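PDB 4FSO: probable porin from Pseudomonas aeruginosa, which probably acts as an outer-membrane porin of the OprD family, letting small solutes diffuse through a beta-barrel channel. Local coordinates for residues F244-A249 against S287-D292; L302-F307 against R390-V395. All coordinates share one frame; numbering follows the deposited sequence.

Contact 1. Residues F244-A249 against S287-D292; sequences FDSEDA and SMPYLD
A loop folded against the barrel wall of an OprD-type porin brings Met288 and Pro289 onto Phe244 and Ser246 of strand 236-248. The loop runs on from strand 273-283, and its backbone stays clear of strand 236-248: the nearest alpha carbons, Ser246 CA and Met288 CA, are 7.2 Å apart, so side chains make the contact between the two segments.

Met288 reaches over with an extended chain. Its CG is anti to the backbone N (chi1 -179°), and the unbent chain beyond it carries the terminal methyl out over the Phe244 ring. CE sits 3.5 Å from the centroid of the Phe244 ring, 13° off the ring normal, a CH-pi contact over the middle of one face. The sulfur lies further back, with SD 4.5 Å from the same Phe244 centroid and approaching obliquely; this is a Met-aromatic contact in which the methyl leads. Phe244 also meets Tyr223 on the adjacent strand 219-231, their ring planes at about 50°.

Two residues further along the strand, Ser246 points to the same side as Phe244 and meets the proline ring. Ser246 CB is 3.6 Å from Pro289 CG, and Ser246 OG lies 3.6 Å from Pro289 CD, both plain van der Waals neighbours. The serine hydroxyl finds its polar partner in Gln221 of strand 219-231, whose NE2 also bonds Pro289 O, so this one amide bonds to both strand and loop.

Alternating with them, Asp245 and Glu247 face away from the loop and form salt bridges with Arg222 and Arg220. The chemistry is therefore divided by strand face: apolar and CH-pi contacts, helped by the amide of Gln221, join the loop to the face turned toward it, while the salt bridges lie on the other.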
loop_
_atom_site.group_PDB
_atom_site.type_symbol
_atom_site.label_atom_id
_atom_site.label_comp_id
_atom_site.label_asym_id
_atom_site.label_seq_id
_atom_site.Cartn_x
_atom_site.Cartn_y
_atom_site.Cartn_z
ATOM N N PHE A 244 0.951 2.205 -15.048
ATOM C CA PHE A 244 2.385 2.258 -14.745
ATOM C C PHE A 244 3.220 1.825 -15.921
ATOM O O PHE A 244 2.925 0.833 -16.587
ATOM C CB PHE A 244 2.780 1.356 -13.570
ATOM C CG PHE A 244 2.243 1.788 -12.247
ATOM C CD1 PHE A 244 0.977 1.375 -11.828
ATOM C CD2 PHE A 244 3.007 2.587 -11.398
ATOM C CE1 PHE A 244 0.473 1.764 -10.577
ATOM C CE2 PHE A 244 2.517 2.976 -10.153
ATOM C CZ PHE A 244 1.240 2.556 -9.733
ATOM N N ASP A 245 4.305 2.544 -16.139
ATOM C CA ASP A 245 5.187 2.200 -17.218
ATOM C C ASP A 245 6.548 2.077 -16.593
ATOM O O ASP A 245 7.015 3.029 -15.986
ATOM C CB ASP A 245 5.158 3.307 -18.257
ATOM C CG ASP A 245 5.730 2.885 -19.570
ATOM O OD1 ASP A 245 6.558 1.960 -19.603
ATOM O OD2 ASP A 245 5.349 3.482 -20.587
ATOM N N SER A 246 7.168 0.903 -16.730
ATOM C CA SER A 246 8.451 0.617 -16.077
ATOM C C SER A 246 9.437 -0.092 -16.999
ATOM O O SER A 246 9.063 -0.934 -17.799
ATOM C CB SER A 246 8.263 -0.240 -14.813
ATOM O OG SER A 246 6.987 -0.048 -14.271
ATOM N N GLU A 247 10.711 0.239 -16.849
ATOM C CA GLU A 247 11.755 -0.452 -17.578
ATOM C C GLU A 247 13.012 -0.478 -16.734
ATOM O O GLU A 247 13.130 0.292 -15.783
ATOM C CB GLU A 247 12.041 0.281 -18.876
ATOM C CG GLU A 247 12.520 1.675 -18.618
ATOM C CD GLU A 247 12.637 2.499 -19.870
ATOM O OE1 GLU A 247 12.024 2.116 -20.895
ATOM O OE2 GLU A 247 13.348 3.528 -19.823
ATOM N N ASP A 248 13.938 -1.373 -17.076
ATOM C CA ASP A 248 15.289 -1.363 -16.508
ATOM C C ASP A 248 15.974 0.003 -16.691
ATOM O O ASP A 248 15.721 0.712 -17.667
ATOM C CB ASP A 248 16.144 -2.480 -17.125
ATOM C CG ASP A 248 16.243 -2.387 -18.635
ATOM O OD1 ASP A 248 15.202 -2.522 -19.299
ATOM O OD2 ASP A 248 17.362 -2.203 -19.166
ATOM N N ALA A 249 16.839 0.364 -15.751
ATOM C CA ALA A 249 17.476 1.688 -15.741
ATOM C C ALA A 249 18.937 1.542 -15.372
ATOM O O ALA A 249 19.289 0.609 -14.632
ATOM C CB ALA A 249 16.786 2.595 -14.740
ATOM N N SER A 287 7.126 -8.736 -15.049
ATOM C CA SER A 287 6.113 -8.380 -14.062
ATOM C C SER A 287 6.278 -6.889 -13.731
ATOM O O SER A 287 7.285 -6.284 -14.089
ATOM C CB SER A 287 6.280 -9.237 -12.791
ATOM O OG SER A 287 7.424 -8.853 -12.027
ATOM N N MET A 288 5.303 -6.294 -13.056
ATOM C CA MET A 288 5.459 -4.915 -12.588
ATOM C C MET A 288 6.439 -4.819 -11.404
ATOM O O MET A 288 6.275 -5.484 -10.388
ATOM C CB MET A 288 4.115 -4.282 -12.235
ATOM C CG MET A 288 4.275 -2.853 -11.781
ATOM S SD MET A 288 2.819 -2.161 -10.978
ATOM C CE MET A 288 3.547 -0.733 -10.198
ATOM N N PRO A 289 7.487 -4.002 -11.546
ATOM C CA PRO A 289 8.439 -3.944 -10.431
ATOM C C PRO A 289 7.954 -3.032 -9.287
ATOM O O PRO A 289 7.223 -2.082 -9.508
ATOM C CB PRO A 289 9.698 -3.364 -11.094
ATOM C CG PRO A 289 9.164 -2.487 -12.188
ATOM C CD PRO A 289 7.922 -3.200 -12.707
ATOM N N TYR A 290 8.361 -3.333 -8.067
ATOM C CA TYR A 290 8.143 -2.419 -6.964
ATOM C C TYR A 290 9.078 -2.744 -5.822
ATOM O O TYR A 290 9.791 -3.749 -5.876
ATOM C CB TYR A 290 6.698 -2.426 -6.489
ATOM C CG TYR A 290 6.096 -3.782 -6.180
ATOM C CD1 TYR A 290 5.624 -4.596 -7.203
ATOM C CD2 TYR A 290 5.937 -4.223 -4.860
ATOM C CE1 TYR A 290 5.033 -5.811 -6.938
ATOM C CE2 TYR A 290 5.344 -5.460 -4.576
ATOM C CZ TYR A 290 4.890 -6.245 -5.630
ATOM O OH TYR A 290 4.289 -7.463 -5.409
ATOM N N LEU A 291 9.076 -1.887 -4.800
ATOM C CA LEU A 291 10.017 -2.012 -3.677
ATOM C C LEU A 291 9.610 -3.069 -2.640
ATOM O O LEU A 291 8.429 -3.201 -2.274
ATOM C CB LEU A 291 10.186 -0.666 -2.969
ATOM C CG LEU A 291 10.701 0.428 -3.888
ATOM C CD1 LEU A 291 10.988 1.687 -3.077
ATOM C CD2 LEU A 291 11.930 -0.075 -4.672
ATOM N N ASP A 292 10.599 -3.832 -2.186
ATOM C CA ASP A 292 10.423 -4.671 -1.019
ATOM C C ASP A 292 10.002 -3.759 0.146
ATOM O O ASP A 292 10.616 -2.712 0.379
ATOM C CB ASP A 292 11.734 -5.376 -0.704
ATOM C CG ASP A 292 11.532 -6.666 0.039
ATOM O OD1 ASP A 292 10.417 -6.901 0.524
ATOM O OD2 ASP A 292 12.489 -7.457 0.135
#

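Contact 2. Residues L302-F307 against R390-V395; sequences LQVNDF and RDVDEV
The irregular loop 302-307 passes beside the start of strand 392-404 without pairing with it, Val304 CA and Glu394 CA being 8.2 Å apart at the nearest point. Gln303 and Glu394 bridge the interval with extended side chains, each with CG anti to its own backbone nitrogen (chi1 -166° and 176°). Gln303 NE2 donates to Glu394 OE2 at 2.9 Å, and the bond is nearly straight at 168°. The acceptor lies in the plane of the amide, whereas the amide nitrogen stands well above the plane of the carboxylate. Arg396 NE forms a salt bridge with the same OE2, which would be expected to favour the charged form of Glu394. Beside this polar link, the two methyls of Val304 part company: CG2 comes 3.5 Å from Glu394 OE1, and CG1 packs 3.8 Å from Val392 CG2.

Strand 350-363 also holds the loop: Asp357 OD2 accepts from Gln303 N and Glu355 OE2 from Val304 N. Strand 373-383 lies between that strand and 392-404 in the wall, and its Ala379 and Tyr381 touch the side chains of Gln303 and Val304, respectively.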
loop_
_atom_site.group_PDB
_atom_site.type_symbol
_atom_site.label_atom_id
_atom_site.label_comp_id
_atom_site.label_asym_id
_atom_site.label_seq_id
_atom_site.Cartn_x
_atom_site.Cartn_y
_atom_site.Cartn_z
ATOM N N LEU A 302 -4.395 -8.054 -3.635
ATOM C CA LEU A 302 -5.221 -8.768 -2.666
ATOM C C LEU A 302 -4.386 -9.172 -1.454
ATOM O O LEU A 302 -3.241 -8.753 -1.330
ATOM C CB LEU A 302 -5.902 -9.981 -3.328
ATOM C CG LEU A 302 -7.360 -9.660 -3.614
ATOM C CD1 LEU A 302 -7.483 -8.446 -4.542
ATOM C CD2 LEU A 302 -8.143 -10.870 -4.142
ATOM N N GLN A 303 -4.952 -9.982 -0.564
ATOM C CA GLN A 303 -4.285 -10.307 0.701
ATOM C C GLN A 303 -2.995 -11.074 0.457
ATOM O O GLN A 303 -1.972 -10.816 1.105
ATOM C CB GLN A 303 -5.217 -11.096 1.599
ATOM C CG GLN A 303 -4.795 -11.218 3.063
ATOM C CD GLN A 303 -5.720 -12.161 3.830
ATOM O OE1 GLN A 303 -6.955 -12.077 3.716
ATOM N NE2 GLN A 303 -5.128 -13.088 4.582
ATOM N N VAL A 304 -3.028 -11.965 -0.531
ATOM C CA VAL A 304 -1.931 -12.898 -0.746
ATOM C C VAL A 304 -1.194 -12.751 -2.085
ATOM O O VAL A 304 -0.022 -13.086 -2.207
ATOM C CB VAL A 304 -2.428 -14.339 -0.466
ATOM C CG1 VAL A 304 -1.705 -15.377 -1.300
ATOM C CG2 VAL A 304 -2.246 -14.625 1.021
ATOM N N ASN A 305 -1.886 -12.220 -3.078
ATOM C CA ASN A 305 -1.389 -12.246 -4.449
ATOM C C ASN A 305 -1.695 -10.924 -5.118
ATOM O O ASN A 305 -2.700 -10.288 -4.806
ATOM C CB ASN A 305 -1.987 -13.409 -5.256
ATOM C CG ASN A 305 -1.362 -13.542 -6.642
ATOM O OD1 ASN A 305 -0.204 -13.895 -6.750
ATOM N ND2 ASN A 305 -2.134 -13.255 -7.705
ATOM N N ASP A 306 -0.814 -10.508 -6.023
ATOM C CA ASP A 306 -0.925 -9.182 -6.620
ATOM C C ASP A 306 -1.464 -9.183 -8.060
ATOM O O ASP A 306 -1.798 -8.127 -8.593
ATOM C CB ASP A 306 0.403 -8.396 -6.510
ATOM C CG ASP A 306 1.545 -9.005 -7.329
ATOM O OD1 ASP A 306 1.353 -9.996 -8.059
ATOM O OD2 ASP A 306 2.667 -8.470 -7.247
ATOM N N PHE A 307 -1.536 -10.366 -8.672
ATOM C CA PHE A 307 -1.997 -10.523 -10.054
ATOM C C PHE A 307 -1.218 -9.670 -11.047
ATOM O O PHE A 307 -1.759 -9.128 -11.996
ATOM C CB PHE A 307 -3.507 -10.297 -10.141
ATOM C CG PHE A 307 -4.275 -11.308 -9.367
ATOM C CD1 PHE A 307 -4.528 -11.111 -8.017
ATOM C CD2 PHE A 307 -4.686 -12.496 -9.976
ATOM C CE1 PHE A 307 -5.208 -12.056 -7.298
ATOM C CE2 PHE A 307 -5.379 -13.458 -9.268
ATOM C CZ PHE A 307 -5.640 -13.236 -7.920
ATOM N N ARG A 390 2.856 -22.535 -4.028
ATOM C CA ARG A 390 2.173 -21.261 -3.814
ATOM C C ARG A 390 0.690 -21.246 -3.489
ATOM O O ARG A 390 0.157 -20.174 -3.194
ATOM C CB ARG A 390 2.495 -20.243 -4.901
ATOM C CG ARG A 390 2.447 -20.769 -6.275
ATOM C CD ARG A 390 3.772 -20.519 -6.948
ATOM N NE ARG A 390 3.902 -19.183 -7.518
ATOM C CZ ARG A 390 4.808 -18.872 -8.446
ATOM N NH1 ARG A 390 5.635 -19.813 -8.896
ATOM N NH2 ARG A 390 4.885 -17.632 -8.933
ATOM N N ASP A 391 0.025 -22.399 -3.505
ATOM C CA ASP A 391 -1.318 -22.453 -2.920
ATOM C C ASP A 391 -1.311 -22.140 -1.403
ATOM O O ASP A 391 -0.441 -22.609 -0.678
ATOM C CB ASP A 391 -1.941 -23.815 -3.170
ATOM C CG ASP A 391 -2.311 -24.025 -4.616
ATOM O OD1 ASP A 391 -1.998 -23.153 -5.459
ATOM O OD2 ASP A 391 -2.914 -25.075 -4.914
ATOM N N VAL A 392 -2.256 -21.328 -0.930
ATOM C CA VAL A 392 -2.375 -21.080 0.513
ATOM C C VAL A 392 -3.777 -20.830 1.002
ATOM O O VAL A 392 -4.586 -20.194 0.330
ATOM C CB VAL A 392 -1.596 -19.820 1.011
ATOM C CG1 VAL A 392 -0.434 -20.214 1.914
ATOM C CG2 VAL A 392 -1.185 -18.910 -0.124
ATOM N N ASP A 393 -4.053 -21.294 2.209
ATOM C CA ASP A 393 -5.133 -20.701 2.980
ATOM C C ASP A 393 -4.488 -19.898 4.086
ATOM O O ASP A 393 -3.557 -20.361 4.740
ATOM C CB ASP A 393 -6.047 -21.763 3.557
ATOM C CG ASP A 393 -7.126 -22.187 2.592
ATOM O OD1 ASP A 393 -6.785 -22.785 1.549
ATOM O OD2 ASP A 393 -8.316 -21.929 2.885
ATOM N N GLU A 394 -4.970 -18.683 4.280
ATOM C CA GLU A 394 -4.393 -17.813 5.286
ATOM C C GLU A 394 -5.481 -17.176 6.152
ATOM O O GLU A 394 -6.543 -16.774 5.652
ATOM C CB GLU A 394 -3.505 -16.760 4.627
ATOM C CG GLU A 394 -2.922 -15.755 5.574
ATOM C CD GLU A 394 -2.025 -14.761 4.872
ATOM O OE1 GLU A 394 -1.055 -15.219 4.236
ATOM O OE2 GLU A 394 -2.291 -13.534 4.949
ATOM N N VAL A 395 -5.212 -17.138 7.457
ATOM C CA VAL A 395 -6.059 -16.449 8.423
ATOM C C VAL A 395 -5.217 -15.456 9.216
ATOM O O VAL A 395 -4.251 -15.846 9.879
ATOM C CB VAL A 395 -6.740 -17.423 9.437
ATOM C CG1 VAL A 395 -7.365 -16.639 10.581
ATOM C CG2 VAL A 395 -7.804 -18.270 8.770
#

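Overall arrangement
Both contacts fasten the long connection between strands 273-283 and 313-322 to the barrel wall, at two places whose centres lie 21 Å apart. Along the chain they come in series: contact 1 ties residues 287-292 back to strand 236-248, and contact 2 ties residues 302-307 forward to strand 392-404, near the C-terminal end. The short strand 294-295, paired with 129-131, falls between the two loop segments. They also meet directly, since Tyr290 OH lies 2.7 Å from Asp306 OD2, a probable hydrogen bond. The connection thus touches widely separated wall strands, consistent with an inward-folded loop that narrows the channel in porins of this kind.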